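Local coordinates for protein dehydrogenase (Chromobacterium violaceum, PDB 3Q2I) that probably oxidises the sugar ring of UDP-N-acetylglucosaminuronic acid with NAD as cofactor, a step toward 2,3-diacetamido-2,3-dideoxy-D-mannuronic acid, at residues 101-106 against 305-310; 37-42 against 310-315; 26-31 against 78-83. All coordinates share one frame; numbering follows the deposited sequence.

Interaction 1 of 3, residues 101-106 against 305-310. With NAI (1,4-dihydronicotinamide adenine dinucleotide), chain B.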
# COMPACT_ATOMS: atom_id res chain seq x y z
N HIS A 101 -19.86 -27.19 30.79
CA HIS A 101 -19.75 -27.43 29.35
C HIS A 101 -20.80 -26.64 28.59
O HIS A 101 -21.91 -26.38 29.10
CB HIS A 101 -19.96 -28.93 29.06
CG HIS A 101 -19.11 -29.83 29.90
ND1 HIS A 101 -17.74 -29.92 29.76
CD2 HIS A 101 -19.45 -30.68 30.90
CE1 HIS A 101 -17.28 -30.84 30.59
NE2 HIS A 101 -18.29 -31.29 31.31
N VAL A 102 -20.42 -26.18 27.40
CA VAL A 102 -21.28 -25.30 26.61
C VAL A 102 -21.49 -25.94 25.25
O VAL A 102 -20.56 -26.49 24.63
CB VAL A 102 -20.59 -23.92 26.44
CG1 VAL A 102 -21.35 -23.08 25.36
CG2 VAL A 102 -20.52 -23.19 27.75
N MET A 103 -22.71 -25.86 24.73
CA MET A 103 -22.95 -26.23 23.35
C MET A 103 -23.50 -24.96 22.70
O MET A 103 -24.57 -24.51 23.10
CB MET A 103 -24.07 -27.29 23.21
CG MET A 103 -24.42 -27.57 21.75
SD MET A 103 -26.00 -28.48 21.56
CE MET A 103 -25.68 -29.50 22.97
N THR A 104 -22.78 -24.35 21.77
CA THR A 104 -23.28 -23.10 21.19
C THR A 104 -23.83 -23.39 19.80
O THR A 104 -23.27 -24.19 19.04
CB THR A 104 -22.18 -21.99 21.10
OG1 THR A 104 -22.78 -20.83 20.49
CG2 THR A 104 -21.02 -22.51 20.22
N GLU A 105 -24.98 -22.80 19.47
CA GLU A 105 -25.41 -22.78 18.09
C GLU A 105 -24.38 -22.02 17.22
O GLU A 105 -23.55 -21.29 17.76
CB GLU A 105 -26.79 -22.17 17.95
CG GLU A 105 -27.89 -23.26 17.90
CD GLU A 105 -27.84 -24.14 16.69
OE1 GLU A 105 -28.56 -25.18 16.64
OE2 GLU A 105 -27.03 -23.92 15.76
N LYS A 106 -24.44 -22.29 15.94
CA LYS A 106 -23.58 -21.59 14.96
C LYS A 106 -24.22 -20.24 14.67
O LYS A 106 -25.42 -20.02 14.85
CB LYS A 106 -23.47 -22.42 13.69
CG LYS A 106 -24.81 -22.59 12.94
CD LYS A 106 -25.25 -21.32 12.21
CE LYS A 106 -26.03 -21.62 10.94
NZ LYS A 106 -26.56 -20.37 10.22
N PRO A 305 -30.82 -34.20 15.86
CA PRO A 305 -30.83 -35.42 16.68
C PRO A 305 -29.52 -36.21 16.67
O PRO A 305 -29.06 -36.63 17.74
CB PRO A 305 -32.03 -36.22 16.09
CG PRO A 305 -32.96 -35.13 15.66
CD PRO A 305 -32.04 -34.08 15.03
N LEU A 306 -28.91 -36.38 15.50
CA LEU A 306 -27.63 -37.03 15.36
C LEU A 306 -26.54 -36.24 16.08
O LEU A 306 -25.68 -36.81 16.73
CB LEU A 306 -27.27 -37.13 13.89
CG LEU A 306 -27.02 -38.46 13.21
CD1 LEU A 306 -26.62 -38.22 11.75
CD2 LEU A 306 -26.00 -39.26 14.03
N TYR A 307 -26.57 -34.91 15.94
CA TYR A 307 -25.60 -34.08 16.63
C TYR A 307 -25.64 -34.38 18.11
O TYR A 307 -24.61 -34.52 18.80
CB TYR A 307 -25.90 -32.58 16.42
CG TYR A 307 -24.80 -31.72 16.97
CD1 TYR A 307 -24.90 -31.12 18.23
CD2 TYR A 307 -23.61 -31.60 16.26
CE1 TYR A 307 -23.84 -30.38 18.75
CE2 TYR A 307 -22.56 -30.87 16.78
CZ TYR A 307 -22.68 -30.27 18.01
OH TYR A 307 -21.58 -29.59 18.50
N TYR A 308 -26.85 -34.47 18.65
CA TYR A 308 -26.96 -34.75 20.06
C TYR A 308 -26.40 -36.14 20.46
O TYR A 308 -25.84 -36.26 21.54
CB TYR A 308 -28.43 -34.61 20.47
CG TYR A 308 -28.73 -33.26 21.02
CD1 TYR A 308 -28.60 -32.98 22.36
CD2 TYR A 308 -29.04 -32.20 20.16
CE1 TYR A 308 -28.85 -31.72 22.88
CE2 TYR A 308 -29.33 -30.97 20.67
CZ TYR A 308 -29.18 -30.69 22.00
OH TYR A 308 -29.49 -29.44 22.45
N ASP A 309 -26.45 -37.13 19.59
CA ASP A 309 -25.89 -38.46 19.92
C ASP A 309 -24.37 -38.30 20.18
O ASP A 309 -23.85 -38.83 21.16
CB ASP A 309 -26.13 -39.42 18.76
CG ASP A 309 -25.52 -40.81 18.99
OD1 ASP A 309 -25.79 -41.37 20.06
OD2 ASP A 309 -24.77 -41.32 18.14
N ASN A 310 -23.64 -37.55 19.34
CA ASN A 310 -22.23 -37.34 19.64
C ASN A 310 -21.95 -36.59 20.95
O ASN A 310 -20.96 -36.90 21.64
CB ASN A 310 -21.49 -36.69 18.44
CG ASN A 310 -20.10 -36.18 18.81
OD1 ASN A 310 -19.89 -34.97 18.88
ND2 ASN A 310 -19.15 -37.09 19.04
PA NAI B . -34.80 -16.36 17.51
O1A NAI B . -34.86 -14.89 17.40
O2A NAI B . -36.03 -17.23 16.99
O5B NAI B . -34.52 -16.86 18.98
C5B NAI B . -34.26 -15.78 19.82
C4B NAI B . -34.39 -16.26 21.26
O4B NAI B . -33.36 -15.79 22.15
C3B NAI B . -35.65 -15.43 21.55
O3B NAI B . -36.68 -16.25 22.11
C2B NAI B . -35.15 -14.24 22.38
O2B NAI B . -36.12 -13.69 23.26
C1B NAI B . -34.02 -14.96 23.14
N9A NAI B . -33.09 -14.07 23.79
C8A NAI B . -32.52 -12.94 23.25
N7A NAI B . -31.67 -12.45 24.11
C5A NAI B . -31.57 -13.27 25.21
C6A NAI B . -30.86 -13.25 26.43
N6A NAI B . -29.96 -12.25 26.73
N1A NAI B . -31.07 -14.24 27.31
C2A NAI B . -31.94 -15.19 27.04
N3A NAI B . -32.65 -15.28 25.92
C4A NAI B . -32.49 -14.31 24.99
O3 NAI B . -33.52 -16.85 16.71
PN NAI B . -33.19 -18.27 16.17
O1N NAI B . -33.51 -18.38 14.71
O2N NAI B . -33.69 -19.44 17.06
O5D NAI B . -31.57 -18.31 16.00
C5D NAI B . -30.99 -18.62 17.25
C4D NAI B . -29.52 -19.00 17.10
O4D NAI B . -29.53 -20.24 16.39
C3D NAI B . -28.70 -18.06 16.17
O3D NAI B . -27.36 -18.08 16.66
C2D NAI B . -28.73 -18.77 14.81
O2D NAI B . -27.56 -18.52 14.05
C1D NAI B . -28.77 -20.28 15.20
N1N NAI B . -29.37 -21.11 14.18
C2N NAI B . -28.75 -22.19 13.77
C3N NAI B . -29.24 -23.00 12.74
C7N NAI B . -28.54 -24.23 12.31
O7N NAI B . -28.62 -24.74 11.21
N7N NAI B . -27.71 -24.87 13.18
C4N NAI B . -30.41 -22.55 12.08
C5N NAI B . -31.08 -21.47 12.62
C6N NAI B . -30.55 -20.75 13.66

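Interaction 2 of 3, residues 37-42 against 310-315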
# COMPACT_ATOMS: atom_id res chain seq x y z
N ASP A 37 -34.11 -41.16 26.92
CA ASP A 37 -33.59 -42.17 27.83
C ASP A 37 -32.16 -41.89 28.31
O ASP A 37 -31.77 -42.39 29.36
CB ASP A 37 -33.61 -43.56 27.19
CG ASP A 37 -35.02 -44.15 27.11
OD1 ASP A 37 -35.92 -43.73 27.87
OD2 ASP A 37 -35.23 -45.05 26.26
N ARG A 38 -31.41 -41.07 27.57
CA ARG A 38 -30.00 -40.79 27.86
C ARG A 38 -29.84 -39.36 28.38
O ARG A 38 -28.82 -38.98 28.97
CB ARG A 38 -29.12 -40.98 26.62
CG ARG A 38 -28.63 -42.40 26.35
CD ARG A 38 -27.52 -42.44 25.30
NE ARG A 38 -28.04 -42.05 23.99
CZ ARG A 38 -27.31 -41.75 22.92
NH1 ARG A 38 -27.95 -41.41 21.81
NH2 ARG A 38 -25.98 -41.79 22.92
N ALA A 39 -30.86 -38.53 28.14
CA ALA A 39 -30.72 -37.09 28.33
C ALA A 39 -32.02 -36.47 28.81
O ALA A 39 -33.11 -36.86 28.38
CB ALA A 39 -30.32 -36.43 27.00
N GLU A 40 -31.90 -35.44 29.64
CA GLU A 40 -33.05 -34.61 29.95
C GLU A 40 -32.74 -33.11 29.97
O GLU A 40 -31.63 -32.69 30.32
CB GLU A 40 -33.62 -34.99 31.31
CG GLU A 40 -32.68 -34.69 32.47
CD GLU A 40 -33.03 -35.48 33.72
OE1 GLU A 40 -32.10 -35.79 34.51
OE2 GLU A 40 -34.23 -35.77 33.91
N LEU A 41 -33.75 -32.33 29.61
CA LEU A 41 -33.68 -30.88 29.65
C LEU A 41 -34.34 -30.41 30.94
O LEU A 41 -35.56 -30.53 31.10
CB LEU A 41 -34.37 -30.30 28.41
CG LEU A 41 -34.40 -28.77 28.33
CD1 LEU A 41 -33.00 -28.21 28.08
CD2 LEU A 41 -35.29 -28.50 27.12
N ILE A 42 -33.56 -29.84 31.85
CA ILE A 42 -34.03 -29.53 33.19
C ILE A 42 -34.25 -28.04 33.46
O ILE A 42 -34.87 -27.68 34.46
CB ILE A 42 -33.11 -30.13 34.28
CG1 ILE A 42 -31.65 -29.74 33.99
CG2 ILE A 42 -33.15 -31.66 34.21
CD1 ILE A 42 -30.74 -29.77 35.22
N ASN A 310 -23.64 -37.55 19.34
CA ASN A 310 -22.23 -37.34 19.64
C ASN A 310 -21.95 -36.59 20.95
O ASN A 310 -20.96 -36.90 21.64
CB ASN A 310 -21.49 -36.69 18.44
CG ASN A 310 -20.10 -36.18 18.81
OD1 ASN A 310 -19.89 -34.97 18.88
ND2 ASN A 310 -19.15 -37.09 19.04
N VAL A 311 -22.78 -35.60 21.29
CA VAL A 311 -22.58 -34.82 22.48
C VAL A 311 -22.82 -35.72 23.70
O VAL A 311 -22.04 -35.69 24.66
CB VAL A 311 -23.52 -33.62 22.53
CG1 VAL A 311 -23.49 -32.89 23.85
CG2 VAL A 311 -23.20 -32.64 21.35
N ILE A 312 -23.89 -36.51 23.62
CA ILE A 312 -24.18 -37.51 24.67
C ILE A 312 -23.07 -38.52 24.82
O ILE A 312 -22.57 -38.68 25.92
CB ILE A 312 -25.56 -38.17 24.43
CG1 ILE A 312 -26.65 -37.13 24.74
CG2 ILE A 312 -25.78 -39.40 25.38
CD1 ILE A 312 -27.95 -37.46 24.03
N LYS A 313 -22.65 -39.15 23.73
CA LYS A 313 -21.51 -40.07 23.78
C LYS A 313 -20.26 -39.43 24.36
O LYS A 313 -19.55 -40.02 25.19
CB LYS A 313 -21.23 -40.71 22.43
CG LYS A 313 -22.33 -41.63 21.92
CD LYS A 313 -21.98 -42.12 20.54
CE LYS A 313 -22.66 -43.47 20.33
NZ LYS A 313 -23.53 -43.44 19.14
N THR A 314 -19.99 -38.17 24.01
CA THR A 314 -18.80 -37.55 24.58
C THR A 314 -18.92 -37.50 26.09
O THR A 314 -17.94 -37.76 26.81
CB THR A 314 -18.64 -36.08 24.00
OG1 THR A 314 -18.43 -36.21 22.60
CG2 THR A 314 -17.46 -35.34 24.64
N MET A 315 -20.08 -37.11 26.60
CA MET A 315 -20.27 -36.94 28.03
C MET A 315 -20.18 -38.29 28.77
O MET A 315 -19.78 -38.35 29.94
CB MET A 315 -21.61 -36.28 28.32
CG MET A 315 -21.73 -34.83 27.84
SD MET A 315 -20.26 -33.84 28.20
CE MET A 315 -20.74 -33.46 29.85

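Interaction 3 of 3, residues 26-31 against 78-83. With NAI (1,4-dihydronicotinamide adenine dinucleotide), chain B.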
# COMPACT_ATOMS: atom_id res chain seq x y z
N ASN A 26 -36.72 -25.04 19.04
CA ASN A 26 -37.63 -26.14 18.68
C ASN A 26 -36.92 -27.43 18.24
O ASN A 26 -37.26 -28.55 18.65
CB ASN A 26 -38.57 -25.60 17.59
CG ASN A 26 -39.57 -26.62 17.12
OD1 ASN A 26 -40.52 -26.98 17.83
ND2 ASN A 26 -39.39 -27.06 15.88
N ASN A 27 -35.88 -27.31 17.42
CA ASN A 27 -35.15 -28.48 16.94
C ASN A 27 -34.33 -29.15 18.04
O ASN A 27 -34.05 -30.35 17.94
CB ASN A 27 -34.14 -28.11 15.84
CG ASN A 27 -34.79 -27.53 14.62
OD1 ASN A 27 -34.66 -28.07 13.52
ND2 ASN A 27 -35.46 -26.42 14.80
N HIS A 28 -33.87 -28.37 19.01
CA HIS A 28 -33.15 -28.92 20.14
C HIS A 28 -34.14 -29.64 21.07
O HIS A 28 -33.83 -30.75 21.54
CB HIS A 28 -32.40 -27.82 20.92
CG HIS A 28 -31.23 -27.25 20.16
ND1 HIS A 28 -29.92 -27.59 20.45
CD2 HIS A 28 -31.18 -26.34 19.15
CE1 HIS A 28 -29.11 -26.93 19.63
NE2 HIS A 28 -29.85 -26.16 18.84
N PHE A 29 -35.30 -29.02 21.31
CA PHE A 29 -36.34 -29.74 22.10
C PHE A 29 -36.65 -31.11 21.46
O PHE A 29 -36.64 -32.16 22.13
CB PHE A 29 -37.62 -28.91 22.26
CG PHE A 29 -37.44 -27.57 22.96
CD1 PHE A 29 -36.38 -27.32 23.82
CD2 PHE A 29 -38.34 -26.53 22.71
CE1 PHE A 29 -36.26 -26.09 24.45
CE2 PHE A 29 -38.23 -25.29 23.33
CZ PHE A 29 -37.17 -25.06 24.21
N GLY A 30 -36.94 -31.13 20.16
CA GLY A 30 -37.21 -32.37 19.45
C GLY A 30 -36.08 -33.36 19.61
O GLY A 30 -36.29 -34.56 19.87
N ALA A 31 -34.84 -32.89 19.45
CA ALA A 31 -33.69 -33.75 19.56
C ALA A 31 -33.59 -34.39 20.94
O ALA A 31 -33.26 -35.57 21.06
CB ALA A 31 -32.40 -32.97 19.24
N ILE A 78 -24.42 -29.60 30.57
CA ILE A 78 -24.21 -28.75 29.38
C ILE A 78 -25.26 -27.65 29.29
O ILE A 78 -26.44 -27.87 29.56
CB ILE A 78 -24.35 -29.61 28.14
CG1 ILE A 78 -23.20 -30.62 28.18
CG2 ILE A 78 -24.43 -28.70 26.84
CD1 ILE A 78 -23.27 -31.70 27.14
N VAL A 79 -24.84 -26.44 28.92
CA VAL A 79 -25.73 -25.29 28.75
C VAL A 79 -25.74 -25.02 27.26
O VAL A 79 -24.67 -24.91 26.64
CB VAL A 79 -25.27 -24.02 29.49
CG1 VAL A 79 -26.23 -22.84 29.22
CG2 VAL A 79 -25.28 -24.24 31.02
N ILE A 80 -26.93 -24.98 26.66
CA ILE A 80 -27.09 -24.91 25.21
C ILE A 80 -27.41 -23.44 24.90
O ILE A 80 -28.26 -22.83 25.56
CB ILE A 80 -28.30 -25.73 24.76
CG1 ILE A 80 -28.11 -27.22 25.13
CG2 ILE A 80 -28.52 -25.57 23.29
CD1 ILE A 80 -29.46 -27.93 25.41
N LEU A 81 -26.70 -22.85 23.93
CA LEU A 81 -26.92 -21.44 23.60
C LEU A 81 -27.65 -21.32 22.26
O LEU A 81 -27.08 -21.60 21.19
CB LEU A 81 -25.54 -20.73 23.45
CG LEU A 81 -24.65 -20.89 24.67
CD1 LEU A 81 -23.36 -20.03 24.46
CD2 LEU A 81 -25.37 -20.47 25.92
N THR A 82 -28.94 -20.96 22.31
CA THR A 82 -29.76 -20.82 21.12
C THR A 82 -30.33 -19.37 21.07
O THR A 82 -31.43 -19.10 20.58
CB THR A 82 -30.90 -21.89 21.07
OG1 THR A 82 -31.52 -21.92 22.35
CG2 THR A 82 -30.40 -23.26 20.68
N THR A 83 -29.51 -18.44 21.55
CA THR A 83 -29.71 -16.99 21.51
C THR A 83 -29.18 -16.37 20.21
O THR A 83 -28.56 -17.06 19.40
CB THR A 83 -28.98 -16.34 22.68
OG1 THR A 83 -27.67 -16.94 22.81
CG2 THR A 83 -29.76 -16.57 24.00
PA NAI B . -34.80 -16.36 17.51
O1A NAI B . -34.86 -14.89 17.40
O2A NAI B . -36.03 -17.23 16.99
O5B NAI B . -34.52 -16.86 18.98
C5B NAI B . -34.26 -15.78 19.82
C4B NAI B . -34.39 -16.26 21.26
O4B NAI B . -33.36 -15.79 22.15
C3B NAI B . -35.65 -15.43 21.55
O3B NAI B . -36.68 -16.25 22.11
C2B NAI B . -35.15 -14.24 22.38
O2B NAI B . -36.12 -13.69 23.26
C1B NAI B . -34.02 -14.96 23.14
N9A NAI B . -33.09 -14.07 23.79
C8A NAI B . -32.52 -12.94 23.25
N7A NAI B . -31.67 -12.45 24.11
C5A NAI B . -31.57 -13.27 25.21
C6A NAI B . -30.86 -13.25 26.43
N6A NAI B . -29.96 -12.25 26.73
N1A NAI B . -31.07 -14.24 27.31
C2A NAI B . -31.94 -15.19 27.04
N3A NAI B . -32.65 -15.28 25.92
C4A NAI B . -32.49 -14.31 24.99
O3 NAI B . -33.52 -16.85 16.71
PN NAI B . -33.19 -18.27 16.17
O1N NAI B . -33.51 -18.38 14.71
O2N NAI B . -33.69 -19.44 17.06
O5D NAI B . -31.57 -18.31 16.00
C5D NAI B . -30.99 -18.62 17.25
C4D NAI B . -29.52 -19.00 17.10
O4D NAI B . -29.53 -20.24 16.39
C3D NAI B . -28.70 -18.06 16.17
O3D NAI B . -27.36 -18.08 16.66
C2D NAI B . -28.73 -18.77 14.81
O2D NAI B . -27.56 -18.52 14.05
C1D NAI B . -28.77 -20.28 15.20
N1N NAI B . -29.37 -21.11 14.18
C2N NAI B . -28.75 -22.19 13.77
C3N NAI B . -29.24 -23.00 12.74
C7N NAI B . -28.54 -24.23 12.31
O7N NAI B . -28.62 -24.74 11.21
N7N NAI B . -27.71 -24.87 13.18
C4N NAI B . -30.41 -22.55 12.08
C5N NAI B . -31.08 -21.47 12.62
C6N NAI B . -30.55 -20.75 13.66

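Interaction 1 of 3, residues 101-106 against 305-310
A single thioether meets two tyrosine rings at once and makes a different Met-aromatic contact with each. Met103 sends CG out anti to the backbone N (chi1 174°), toward the helix, and the chain bends only at its last torsion. SD then lies at the edge of the Tyr307 ring, near its plane, 4.0 Å from Tyr307 CE1. Tyr308 receives the same sulfur obliquely, with Met103 SD 4.6 Å from the centroid of the Tyr308 ring, while the methyl Met103 CE rests 3.8 Å from Tyr308 CZ. The thioether crosses Tyr308 at about a right angle but slides past Tyr307 in the opposite sense. The polar partner of Tyr308 OH is His28 ND1; its contact with Met103 is packing.

Beyond Met103 the strand runs out into the cofactor site. Glu105 OE2 accepts a nearly straight bond from the nicotinamide amide, 2.8 Å from NAI N7N with an N-H...O angle of 170°, and also takes Lys106 N at 3.1 Å on its anti side. The ribose hydroxyl NAI O2D gives its proton to Lys106 O at 2.7 Å, whereas Lys106 NZ reaches O4' of the UDP-sugar. Lys106 N helps hold the carboxylate in place, and the N7N bond in turn probably fixes the turn of the carboxamide and with it the nicotinamide ring.

Interaction 2 of 3, residues 37-42 against 310-315
Strand 39-45 begins alongside the C-terminal half of helix 304-315, and the backbones come nearest at Arg38 and Ile312, whose CA atoms are 7.4 Å apart. Ile312 is the side chain that fills this gap, and it divides its two branches between two partners. Its CG2 methyl, anti to the backbone N, lies over one face of the Arg38 guanidinium, 3.4 Å from Arg38 NH2. The same methyl also meets the aliphatic part of that arginine, with Ile312 CG2 3.5 Å from Arg38 CD, so the arginine, bent at chi3, curves round this methyl from CD to the guanidinium. The other branch goes to the strand, where Ile312 CD1 packs 3.9 Å from Ala39 CB.

Lys313 comes to the guanidinium from another direction, its CG at the edge and in the plane, 3.8 Å from Arg38 NH2. Two like charges are near each other, Arg38 NH2 being 4.8 Å from Lys313 NZ, but both are paired with Asp309: its OD1 forms a salt bridge with Arg38 NH1 and its OD2 another with Lys313 NZ. One carboxylate thus probably offsets both charges and steadies the guanidinium against Ile312.

Within the fold this is plain packing between the NAD-binding Rossmann domain and a helix from the C-terminal part of the chain. Ala39 also touches Phe16 of strand 14-19 and Leu32 of helix 25-34, Ile312 leans on His35 in the loop before the strand, and further along the helix Met315 reaches Ile14 and His101.

Interaction 3 of 3, residues 26-31 against 78-83
His28 is the residue of helix 25-34 that meets strand 78-81 and the loop after it. The helix is well formed around it: Gly30 N bonds to Asn26 O, and Ala31 N to Asn27 O. With CG beside the backbone N (chi1 -70°), the imidazole is carried toward the strand. Thr82 comes from the opposite direction and lays its CG2 methyl over one face of the ring, a CH-pi contact with Thr82 CG2 3.7 Å from the centroid of the His28 ring. The methyl is offset toward the rim, equally near His28 CD2 and His28 NE2 at 3.5 Å. Ile80 meets the ring obliquely, its CG2 3.8 Å from His28 ND1, sliding past rather than stacking.

Both ring nitrogens are occupied beyond this pair, NE2 by Glu105 OE1 and ND1 by the tyrosine hydroxyl of helix 304-315. Two bonds at different corners of the ring, with a methyl over its face, should fix its rotation; since Glu105 also binds the nicotinamide amide, His28 is second shell to the cofactor.

This is the Rossmann arrangement: helix 25-34 follows the first strand, 14-19, and its glycine-rich turn, and strand 78-81 lies next to that strand in the parallel sheet. Thr82 ties the two strand ends together, its OG1 hydrogen-bonded to Gly20 O, with Val19 O also within reach of the same proton.

Past His28, Phe29 turns its ring toward strand 39-45, where it packs on Leu41, and Ala31 packs on Tyr308 of helix 304-315. On the strand's side the chain passes on to the NADH, where Thr83 O lies 3.2 Å from NAI C4D. Thr83 CG2 rests against the adenine, 3.7 Å from NAI C4A.

Overall arrangement
From the N terminus, helix 25-34 comes first and strand 39-45 soon after. Interaction 3 closes the first loop when the chain reaches strand 78-81, within the Rossmann domain. Interaction 1 opens only later, at strand 101-104, the next strand of the same parallel sheet, so these two stand in series. Interaction 2 opens at 37-42, inside the loop of interaction 3, and ends after it, so the two cross; interaction 1 is nested within interaction 2. Both close at helix 304-315, interaction 1 at 305-310 and interaction 2 at 310-315, sharing Asn310, which ties the C-terminal part of the chain to the sheet at two places. Interactions 1 and 3 also meet at the dinucleotide.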